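Aspartate aminotransferase (Rhodobacter sphaeroides, PDB 3NRA) probably catalyses the pyridoxal-phosphate-dependent exchange of an amino group between L-aspartate and 2-oxoglutarate, giving oxaloacetate and L-glutamate. Local coordinates at residues Gln133-Ala138 with Asn187-Ala192. Numbering follows the deposited sequence.
Sequences QPDYFA and NPNNPA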
ATOM      1  N   GLN B 133       0.142  25.356   5.135  1.00 13.30           N
ATOM      2  CA  GLN B 133       0.472  25.237   6.551  1.00 13.44           C
ATOM      3  C   GLN B 133      -0.611  25.954   7.377  1.00 13.33           C
ATOM      4  O   GLN B 133      -0.862  27.128   7.164  1.00 13.95           O
ATOM      5  CB  GLN B 133       1.842  25.883   6.824  1.00 13.54           C
ATOM      6  CG  GLN B 133       2.987  25.224   6.093  1.00 13.95           C
ATOM      7  CD  GLN B 133       4.324  25.740   6.531  1.00 14.55           C
ATOM      8  OE1 GLN B 133       4.508  26.932   6.695  1.00 15.90           O
ATOM      9  NE2 GLN B 133       5.277  24.839   6.713  1.00 16.34           N
ATOM     10  N   PRO B 134      -1.299  25.241   8.273  1.00 14.00           N
ATOM     11  CA  PRO B 134      -1.257  23.826   8.568  1.00 13.60           C
ATOM     12  C   PRO B 134      -1.985  22.980   7.539  1.00 13.58           C
ATOM     13  O   PRO B 134      -2.966  23.446   6.915  1.00 13.51           O
ATOM     14  CB  PRO B 134      -1.960  23.752   9.904  1.00 13.45           C
ATOM     15  CG  PRO B 134      -2.944  24.862   9.832  1.00 14.61           C
ATOM     16  CD  PRO B 134      -2.202  25.944   9.202  1.00 14.03           C
ATOM     17  N   ASP B 135      -1.515  21.735   7.352  1.00 13.51           N
ATOM     18  CA  ASP B 135      -2.238  20.769   6.558  1.00 13.08           C
ATOM     19  C   ASP B 135      -1.798  19.322   6.939  1.00 13.92           C
ATOM     20  O   ASP B 135      -1.042  19.100   7.897  1.00 13.80           O
ATOM     21  CB  ASP B 135      -2.016  21.058   5.050  1.00 13.93           C
ATOM     22  CG  ASP B 135      -3.225  20.672   4.170  1.00 12.94           C
ATOM     23  OD1 ASP B 135      -3.887  19.668   4.477  1.00 15.49           O
ATOM     24  OD2 ASP B 135      -3.460  21.335   3.127  1.00 11.80           O
ATOM     25  N   TYR B 136      -2.319  18.362   6.210  1.00 13.97           N
ATOM     26  CA  TYR B 136      -2.226  16.955   6.554  1.00 14.26           C
ATOM     27  C   TYR B 136      -0.765  16.527   6.771  1.00 14.40           C
ATOM     28  O   TYR B 136       0.143  16.973   6.046  1.00 14.00           O
ATOM     29  CB  TYR B 136      -2.873  16.153   5.413  1.00 13.63           C
ATOM     30  CG  TYR B 136      -2.911  14.678   5.596  1.00 14.29           C
ATOM     31  CD1 TYR B 136      -3.760  14.094   6.540  1.00 15.33           C
ATOM     32  CD2 TYR B 136      -2.196  13.835   4.752  1.00 13.97           C
ATOM     33  CE1 TYR B 136      -3.835  12.721   6.687  1.00 13.17           C
ATOM     34  CE2 TYR B 136      -2.265  12.476   4.895  1.00 12.58           C
ATOM     35  CZ  TYR B 136      -3.113  11.922   5.869  1.00 14.15           C
ATOM     36  OH  TYR B 136      -3.197  10.560   6.023  1.00 16.46           O
ATOM     37  N   PHE B 137      -0.552  15.676   7.783  1.00 14.67           N
ATOM     38  CA  PHE B 137       0.813  15.289   8.260  1.00 15.73           C
ATOM     39  C   PHE B 137       1.702  14.742   7.143  1.00 14.67           C
ATOM     40  O   PHE B 137       2.911  15.006   7.108  1.00 14.74           O
ATOM     41  CB  PHE B 137       0.731  14.274   9.453  1.00 15.41           C
ATOM     42  CG  PHE B 137       0.740  12.812   9.024  1.00 19.58           C
ATOM     43  CD1 PHE B 137      -0.409  12.201   8.552  1.00 21.04           C
ATOM     44  CD2 PHE B 137       1.933  12.068   9.036  1.00 21.03           C
ATOM     45  CE1 PHE B 137      -0.378  10.872   8.062  1.00 22.12           C
ATOM     46  CE2 PHE B 137       1.955  10.747   8.581  1.00 24.01           C
ATOM     47  CZ  PHE B 137       0.790  10.154   8.093  1.00 23.54           C
ATOM     48  N   ALA B 138       1.102  14.018   6.203  1.00 14.29           N
ATOM     49  CA  ALA B 138       1.880  13.351   5.136  1.00 15.11           C
ATOM     50  C   ALA B 138       2.382  14.315   4.026  1.00 14.53           C
ATOM     51  O   ALA B 138       3.298  13.982   3.314  1.00 15.65           O
ATOM     52  CB  ALA B 138       1.064  12.184   4.517  1.00 13.77           C
ATOM     53  N   ASN B 187      -9.256  19.632   1.597  1.00 12.46           N
ATOM     54  CA  ASN B 187     -10.488  20.395   1.668  1.00 12.30           C
ATOM     55  C   ASN B 187     -11.645  19.423   1.947  1.00 12.36           C
ATOM     56  O   ASN B 187     -11.991  18.659   1.079  1.00 11.98           O
ATOM     57  CB  ASN B 187     -10.756  21.113   0.349  1.00 12.67           C
ATOM     58  CG  ASN B 187     -11.944  22.026   0.429  1.00 15.01           C
ATOM     59  OD1 ASN B 187     -12.329  22.448   1.512  1.00 16.60           O
ATOM     60  ND2 ASN B 187     -12.546  22.324  -0.710  1.00 10.99           N
ATOM     61  N   PRO B 188     -12.220  19.437   3.182  1.00 12.56           N
ATOM     62  CA  PRO B 188     -11.891  20.277   4.306  1.00 12.57           C
ATOM     63  C   PRO B 188     -10.461  20.070   4.812  1.00 13.52           C
ATOM     64  O   PRO B 188      -9.900  18.944   4.720  1.00 13.78           O
ATOM     65  CB  PRO B 188     -12.884  19.835   5.368  1.00 13.24           C
ATOM     66  CG  PRO B 188     -13.126  18.425   5.080  1.00 13.07           C
ATOM     67  CD  PRO B 188     -13.220  18.426   3.569  1.00 13.72           C
ATOM     68  N   ASN B 189      -9.869  21.163   5.310  1.00 13.77           N
ATOM     69  CA  ASN B 189      -8.556  21.138   5.912  1.00 13.67           C
ATOM     70  C   ASN B 189      -8.478  20.157   7.076  1.00 13.03           C
ATOM     71  O   ASN B 189      -9.381  20.115   7.938  1.00 13.61           O
ATOM     72  CB  ASN B 189      -8.177  22.535   6.377  1.00 13.75           C
ATOM     73  CG  ASN B 189      -6.801  22.587   6.992  1.00 14.00           C
ATOM     74  OD1 ASN B 189      -6.660  22.605   8.227  1.00 13.45           O
ATOM     75  ND2 ASN B 189      -5.775  22.648   6.147  1.00 10.42           N
ATOM     76  N   ASN B 190      -7.494  19.280   7.008  1.00 12.29           N
ATOM     77  CA  ASN B 190      -7.032  18.509   8.146  1.00 13.29           C
ATOM     78  C   ASN B 190      -5.734  19.212   8.524  1.00 12.44           C
ATOM     79  O   ASN B 190      -4.799  19.210   7.740  1.00 13.21           O
ATOM     80  CB  ASN B 190      -6.790  17.038   7.707  1.00 13.32           C
ATOM     81  CG  ASN B 190      -6.320  16.120   8.849  1.00 15.12           C
ATOM     82  OD1 ASN B 190      -5.806  16.577   9.888  1.00 15.91           O
ATOM     83  ND2 ASN B 190      -6.451  14.799   8.628  1.00 13.12           N
ATOM     84  N   PRO B 191      -5.670  19.837   9.708  1.00 12.16           N
ATOM     85  CA  PRO B 191      -6.363  19.565  10.950  1.00 12.09           C
ATOM     86  C   PRO B 191      -7.533  20.492  11.357  1.00 12.63           C
ATOM     87  O   PRO B 191      -8.194  20.203  12.359  1.00 13.09           O
ATOM     88  CB  PRO B 191      -5.248  19.768  11.962  1.00 12.49           C
ATOM     89  CG  PRO B 191      -4.513  20.960  11.405  1.00 11.60           C
ATOM     90  CD  PRO B 191      -4.516  20.754   9.940  1.00 12.29           C
ATOM     91  N   ALA B 192      -7.725  21.622  10.678  1.00 13.25           N
ATOM     92  CA  ALA B 192      -8.609  22.702  11.213  1.00 14.45           C
ATOM     93  C   ALA B 192     -10.139  22.472  10.947  1.00 14.87           C
ATOM     94  O   ALA B 192     -10.988  23.028  11.645  1.00 16.37           O
ATOM     95  CB  ALA B 192      -8.165  24.064  10.677  1.00 13.92           C
TER
HETATM   96  O   HOH W   1      -5.768  22.725   3.132  1.00 10.18           O
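The amide nitrogen ND2 of N189 is gripped twice: it donates to the backbone O of P134 at 3.0 Å, nearly in its own amide plane, and to a water that in turn donates to D135 OD2. Chi1 of -179° sets CG anti to the backbone N, and beyond it OD1 accepts from A192 N at 2.8 Å, closing an Asx motif. An alanine at N189 would probably leave P134 O and the water without their shared donor and A192 N without its acceptor, losing this side-chain tie between the loops. Beside the N189-P134 bond, P134 CB packs on P191 CD at 3.9 Å, two prolines that each follow a cis peptide. D135 OD1 takes Y136 N at 2.7 Å and is also hydrogen-bonded to S186 OG, which in turn bonds N190 N. N190 brings ND2 to the edge of the Y136 ring, 3.5 Å from CD1, with amide and ring planes 66° apart; that ND2 is hydrogen-bonded to O3 of the pyridoxal-lysine at position 253, and OD1 to R381, so the contact borders the cofactor site. Both loops leave neighbouring parallel strands, 128-133 and 182-186; Y136 leads into helix 137-145, its ring against helix 110-120 and L284 of the second subunit.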